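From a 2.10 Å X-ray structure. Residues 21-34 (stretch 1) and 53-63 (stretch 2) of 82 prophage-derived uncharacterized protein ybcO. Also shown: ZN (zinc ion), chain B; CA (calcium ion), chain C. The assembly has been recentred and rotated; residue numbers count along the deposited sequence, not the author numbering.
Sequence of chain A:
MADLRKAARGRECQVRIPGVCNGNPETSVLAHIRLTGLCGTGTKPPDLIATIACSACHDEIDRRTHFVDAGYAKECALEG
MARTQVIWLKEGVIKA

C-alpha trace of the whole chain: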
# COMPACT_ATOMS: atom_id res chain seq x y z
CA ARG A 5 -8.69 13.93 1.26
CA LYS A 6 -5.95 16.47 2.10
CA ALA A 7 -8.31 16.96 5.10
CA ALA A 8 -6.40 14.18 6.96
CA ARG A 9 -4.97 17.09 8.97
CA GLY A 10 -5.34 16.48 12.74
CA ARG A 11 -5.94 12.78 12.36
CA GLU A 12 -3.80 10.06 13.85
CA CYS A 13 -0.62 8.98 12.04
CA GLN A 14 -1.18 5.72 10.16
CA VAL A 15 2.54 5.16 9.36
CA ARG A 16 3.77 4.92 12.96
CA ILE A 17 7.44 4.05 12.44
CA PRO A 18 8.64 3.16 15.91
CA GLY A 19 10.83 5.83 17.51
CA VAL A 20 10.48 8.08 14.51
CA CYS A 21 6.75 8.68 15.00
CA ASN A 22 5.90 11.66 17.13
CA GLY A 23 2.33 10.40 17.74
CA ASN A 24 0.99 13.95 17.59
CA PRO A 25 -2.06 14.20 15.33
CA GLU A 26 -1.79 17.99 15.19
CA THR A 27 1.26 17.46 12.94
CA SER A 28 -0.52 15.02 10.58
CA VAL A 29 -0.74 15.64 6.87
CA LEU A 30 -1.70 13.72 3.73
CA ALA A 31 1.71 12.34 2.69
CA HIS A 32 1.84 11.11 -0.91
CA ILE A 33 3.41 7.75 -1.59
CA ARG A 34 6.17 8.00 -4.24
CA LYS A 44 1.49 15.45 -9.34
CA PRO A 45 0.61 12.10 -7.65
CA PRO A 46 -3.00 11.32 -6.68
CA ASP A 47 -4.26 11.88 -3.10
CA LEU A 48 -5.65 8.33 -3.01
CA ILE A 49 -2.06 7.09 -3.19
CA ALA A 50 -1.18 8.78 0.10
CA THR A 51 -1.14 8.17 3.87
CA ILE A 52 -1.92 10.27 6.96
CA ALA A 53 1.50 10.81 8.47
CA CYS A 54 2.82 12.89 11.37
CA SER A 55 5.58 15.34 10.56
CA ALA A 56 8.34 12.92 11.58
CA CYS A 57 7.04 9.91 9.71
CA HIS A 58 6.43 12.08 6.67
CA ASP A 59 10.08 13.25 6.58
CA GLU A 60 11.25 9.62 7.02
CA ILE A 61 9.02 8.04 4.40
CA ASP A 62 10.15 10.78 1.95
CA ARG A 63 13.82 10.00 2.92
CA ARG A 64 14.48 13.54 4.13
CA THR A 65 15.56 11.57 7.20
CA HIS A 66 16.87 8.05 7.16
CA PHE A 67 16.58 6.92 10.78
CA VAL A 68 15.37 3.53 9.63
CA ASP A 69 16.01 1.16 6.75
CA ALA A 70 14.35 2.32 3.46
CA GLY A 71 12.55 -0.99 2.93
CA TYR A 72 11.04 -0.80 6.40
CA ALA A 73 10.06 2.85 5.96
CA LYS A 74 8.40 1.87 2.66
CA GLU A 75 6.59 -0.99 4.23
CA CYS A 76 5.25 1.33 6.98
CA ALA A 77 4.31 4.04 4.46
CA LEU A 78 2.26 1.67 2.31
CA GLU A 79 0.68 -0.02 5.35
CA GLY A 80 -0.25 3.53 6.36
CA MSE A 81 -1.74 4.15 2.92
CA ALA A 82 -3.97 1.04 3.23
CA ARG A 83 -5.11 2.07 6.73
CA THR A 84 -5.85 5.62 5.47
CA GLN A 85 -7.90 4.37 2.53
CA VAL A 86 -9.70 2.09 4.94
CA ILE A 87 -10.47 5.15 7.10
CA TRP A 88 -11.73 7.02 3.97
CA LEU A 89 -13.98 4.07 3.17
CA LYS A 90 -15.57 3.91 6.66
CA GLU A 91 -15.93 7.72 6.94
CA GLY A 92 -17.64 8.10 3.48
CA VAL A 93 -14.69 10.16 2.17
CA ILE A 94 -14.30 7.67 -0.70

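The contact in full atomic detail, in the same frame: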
# COMPACT_ATOMS: atom_id res chain seq x y z
N CYS A 21 8.06 8.09 14.83
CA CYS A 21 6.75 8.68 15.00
C CYS A 21 6.77 9.64 16.17
O CYS A 21 7.33 9.32 17.23
CB CYS A 21 5.68 7.61 15.25
SG CYS A 21 3.92 8.16 14.87
N ASN A 22 6.13 10.79 16.00
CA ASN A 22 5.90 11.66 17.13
C ASN A 22 4.54 11.43 17.82
O ASN A 22 4.31 11.90 18.90
CB ASN A 22 6.15 13.14 16.77
CG ASN A 22 5.18 13.71 15.75
OD1 ASN A 22 3.99 13.39 15.74
ND2 ASN A 22 5.68 14.58 14.91
N GLY A 23 3.64 10.70 17.17
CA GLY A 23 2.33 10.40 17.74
C GLY A 23 1.41 11.59 17.97
O GLY A 23 0.44 11.48 18.74
N ASN A 24 1.70 12.72 17.33
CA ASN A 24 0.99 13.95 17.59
C ASN A 24 0.13 14.29 16.38
O ASN A 24 0.62 14.81 15.37
CB ASN A 24 1.96 15.06 17.94
CG ASN A 24 1.28 16.32 18.37
OD1 ASN A 24 0.03 16.41 18.43
ND2 ASN A 24 2.07 17.32 18.67
N PRO A 25 -1.17 14.01 16.47
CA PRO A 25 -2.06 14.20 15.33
C PRO A 25 -2.14 15.64 14.84
O PRO A 25 -2.47 15.85 13.70
CB PRO A 25 -3.41 13.70 15.85
CG PRO A 25 -3.36 13.86 17.28
CD PRO A 25 -1.92 13.71 17.71
N GLU A 26 -1.84 16.62 15.66
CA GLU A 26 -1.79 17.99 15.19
C GLU A 26 -0.78 18.15 14.05
O GLU A 26 -0.91 19.07 13.25
CB GLU A 26 -1.45 18.98 16.32
CG GLU A 26 0.07 19.19 16.58
CD GLU A 26 0.40 19.94 17.88
OE1 GLU A 26 1.13 20.97 17.84
OE2 GLU A 26 -0.07 19.50 18.95
N THR A 27 0.23 17.29 13.97
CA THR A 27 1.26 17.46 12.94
C THR A 27 0.91 16.67 11.66
O THR A 27 1.68 16.70 10.70
CB THR A 27 2.65 17.08 13.46
OG1 THR A 27 2.71 15.67 13.65
CG2 THR A 27 2.91 17.78 14.78
N SER A 28 -0.24 15.98 11.65
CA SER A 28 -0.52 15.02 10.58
C SER A 28 -0.83 15.71 9.31
O SER A 28 -1.53 16.72 9.33
CB SER A 28 -1.70 14.13 10.93
OG SER A 28 -1.26 13.11 11.81
N VAL A 29 -0.34 15.17 8.20
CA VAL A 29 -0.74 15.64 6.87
C VAL A 29 -1.01 14.45 5.95
O VAL A 29 -0.69 13.31 6.28
CB VAL A 29 0.36 16.54 6.25
CG1 VAL A 29 0.65 17.76 7.15
CG2 VAL A 29 1.63 15.73 6.01
N LEU A 30 -1.58 14.72 4.78
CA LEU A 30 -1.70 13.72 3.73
C LEU A 30 -0.35 13.61 2.99
O LEU A 30 0.01 14.50 2.24
CB LEU A 30 -2.84 14.07 2.76
CG LEU A 30 -3.24 12.95 1.83
CD1 LEU A 30 -3.82 11.83 2.63
CD2 LEU A 30 -4.22 13.43 0.82
N ALA A 31 0.39 12.53 3.24
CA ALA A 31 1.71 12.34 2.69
C ALA A 31 1.60 11.39 1.49
O ALA A 31 1.27 10.23 1.65
CB ALA A 31 2.62 11.75 3.76
N HIS A 32 1.89 11.90 0.30
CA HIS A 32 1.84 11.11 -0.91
C HIS A 32 2.90 10.03 -0.95
O HIS A 32 4.04 10.25 -0.57
CB HIS A 32 2.00 12.01 -2.13
CG HIS A 32 0.82 12.88 -2.37
ND1 HIS A 32 0.68 14.12 -1.80
CD2 HIS A 32 -0.30 12.67 -3.10
CE1 HIS A 32 -0.47 14.65 -2.17
NE2 HIS A 32 -1.09 13.79 -2.96
N ILE A 33 2.50 8.85 -1.43
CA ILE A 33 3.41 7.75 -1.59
C ILE A 33 4.06 7.90 -2.97
O ILE A 33 3.37 8.14 -3.95
CB ILE A 33 2.66 6.42 -1.54
CG1 ILE A 33 1.96 6.22 -0.19
CG2 ILE A 33 3.58 5.25 -1.93
CD1 ILE A 33 2.81 6.33 0.99
N ARG A 34 5.37 7.72 -3.02
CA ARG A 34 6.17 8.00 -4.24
C ARG A 34 6.47 6.74 -5.08
O ARG A 34 7.00 5.73 -4.60
CB ARG A 34 7.46 8.72 -3.83
CG ARG A 34 7.27 9.66 -2.57
CD ARG A 34 8.26 10.84 -2.50
NE ARG A 34 7.57 12.07 -2.10
CZ ARG A 34 7.29 13.12 -2.89
NH1 ARG A 34 7.69 13.16 -4.17
NH2 ARG A 34 6.64 14.16 -2.37
N ALA A 53 0.20 11.00 7.86
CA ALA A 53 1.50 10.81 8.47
C ALA A 53 1.76 12.04 9.32
O ALA A 53 1.47 13.14 8.89
CB ALA A 53 2.57 10.66 7.37
N CYS A 54 2.30 11.82 10.52
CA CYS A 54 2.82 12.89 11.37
C CYS A 54 4.07 13.45 10.73
O CYS A 54 4.62 12.83 9.84
CB CYS A 54 3.19 12.38 12.76
SG CYS A 54 4.68 11.29 12.82
N SER A 55 4.51 14.61 11.21
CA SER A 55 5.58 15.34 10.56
C SER A 55 6.87 14.53 10.45
O SER A 55 7.56 14.58 9.44
CB SER A 55 5.83 16.67 11.29
OG SER A 55 6.05 16.51 12.69
N ALA A 56 7.14 13.76 11.49
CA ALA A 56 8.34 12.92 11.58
C ALA A 56 8.30 11.76 10.62
O ALA A 56 9.25 11.47 9.91
CB ALA A 56 8.48 12.41 13.00
N CYS A 57 7.19 11.06 10.62
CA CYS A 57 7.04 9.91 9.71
C CYS A 57 7.03 10.38 8.26
O CYS A 57 7.58 9.74 7.40
CB CYS A 57 5.76 9.14 10.05
SG CYS A 57 5.93 8.08 11.48
N HIS A 58 6.43 11.53 8.00
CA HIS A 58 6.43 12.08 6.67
C HIS A 58 7.86 12.32 6.18
O HIS A 58 8.22 11.90 5.10
CB HIS A 58 5.65 13.39 6.71
CG HIS A 58 5.43 14.01 5.39
ND1 HIS A 58 5.09 15.34 5.26
CD2 HIS A 58 5.47 13.50 4.13
CE1 HIS A 58 4.93 15.62 3.97
NE2 HIS A 58 5.15 14.52 3.27
N ASP A 59 8.69 12.98 6.98
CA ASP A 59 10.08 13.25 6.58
C ASP A 59 10.86 11.95 6.35
O ASP A 59 11.63 11.86 5.42
CB ASP A 59 10.76 14.10 7.61
CG ASP A 59 10.21 15.53 7.66
OD1 ASP A 59 9.54 15.94 6.69
OD2 ASP A 59 10.45 16.26 8.67
N GLU A 60 10.58 10.94 7.15
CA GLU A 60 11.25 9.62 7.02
C GLU A 60 10.79 8.85 5.81
O GLU A 60 11.62 8.28 5.10
CB GLU A 60 11.03 8.78 8.26
CG GLU A 60 11.79 7.42 8.30
CD GLU A 60 13.29 7.54 8.55
OE1 GLU A 60 13.76 8.57 9.08
OE2 GLU A 60 14.00 6.58 8.20
N ILE A 61 9.49 8.80 5.55
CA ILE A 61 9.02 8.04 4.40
C ILE A 61 9.47 8.71 3.10
O ILE A 61 9.68 8.02 2.11
CB ILE A 61 7.47 7.73 4.43
CG1 ILE A 61 6.61 9.00 4.21
CG2 ILE A 61 7.09 6.97 5.69
CD1 ILE A 61 5.06 8.72 4.05
N ASP A 62 9.62 10.04 3.10
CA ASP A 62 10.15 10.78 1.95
C ASP A 62 11.68 10.72 1.83
O ASP A 62 12.25 11.16 0.84
CB ASP A 62 9.74 12.26 2.03
CG ASP A 62 8.28 12.50 1.66
OD1 ASP A 62 7.55 11.52 1.40
OD2 ASP A 62 7.88 13.69 1.62
N ARG A 63 12.34 10.15 2.83
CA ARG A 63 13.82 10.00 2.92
C ARG A 63 14.54 11.32 3.14
O ARG A 63 15.74 11.41 2.90
CB ARG A 63 14.43 9.21 1.74
CG ARG A 63 13.67 7.93 1.36
CD ARG A 63 13.32 7.04 2.56
NE ARG A 63 14.51 6.40 3.13
CZ ARG A 63 14.63 6.00 4.39
NH1 ARG A 63 15.76 5.41 4.78
NH2 ARG A 63 13.65 6.18 5.27
ZN ZN B . 4.13 9.02 12.72
CA CA C . 9.22 9.64 18.78
O HOH W 1 4.99 12.21 0.86
O HOH W 2 9.40 11.47 16.98
O HOH W 3 7.33 10.27 20.07
O HOH W 4 8.04 7.32 19.11

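Small zinc-binding folds often let a metal share the work of a hydrophobic core, and this contact, burying 671 Å² in all, shares it so. Strand 29-32 and the helix beginning at S55 run nearly parallel, their axes 10° apart and 9.4 Å at closest approach. Just before the helix, A53 pairs with V29 in an antiparallel bridge: V29 N donates to A53 O (2.8 Å) and A53 N to V29 O (2.9 Å).

Zinc joins the stretches at one end, bound by SG of C21 and SG of C54, each at 2.3 Å, by C57 SG at 2.4 Å, and by a fourth ligand elsewhere in the structure. C54 SG also accepts hydrogen bonds from N22 N (3.5 Å) and, as the helix N-cap, from C57 N (3.3 Å), as suits a metal-bound thiolate. T27 OG1 relays a similar link, accepting from S55 N (3.2 Å) while donating to N24 O (2.8 Å).

Farther along, small A31, buried like A53, lets its neighbours close in: its CB lies 3.4 Å from H58 CD2 and 3.9 Å from I61 CD1 on the helix, and 3.8 Å from A53 CB. Beyond it, water 1 donates to H32 O (2.6 Å) and D62 OD1 (2.7 Å), and a salt bridge from R34 NE to D62 OD1 (3.5 Å) closes the exposed end.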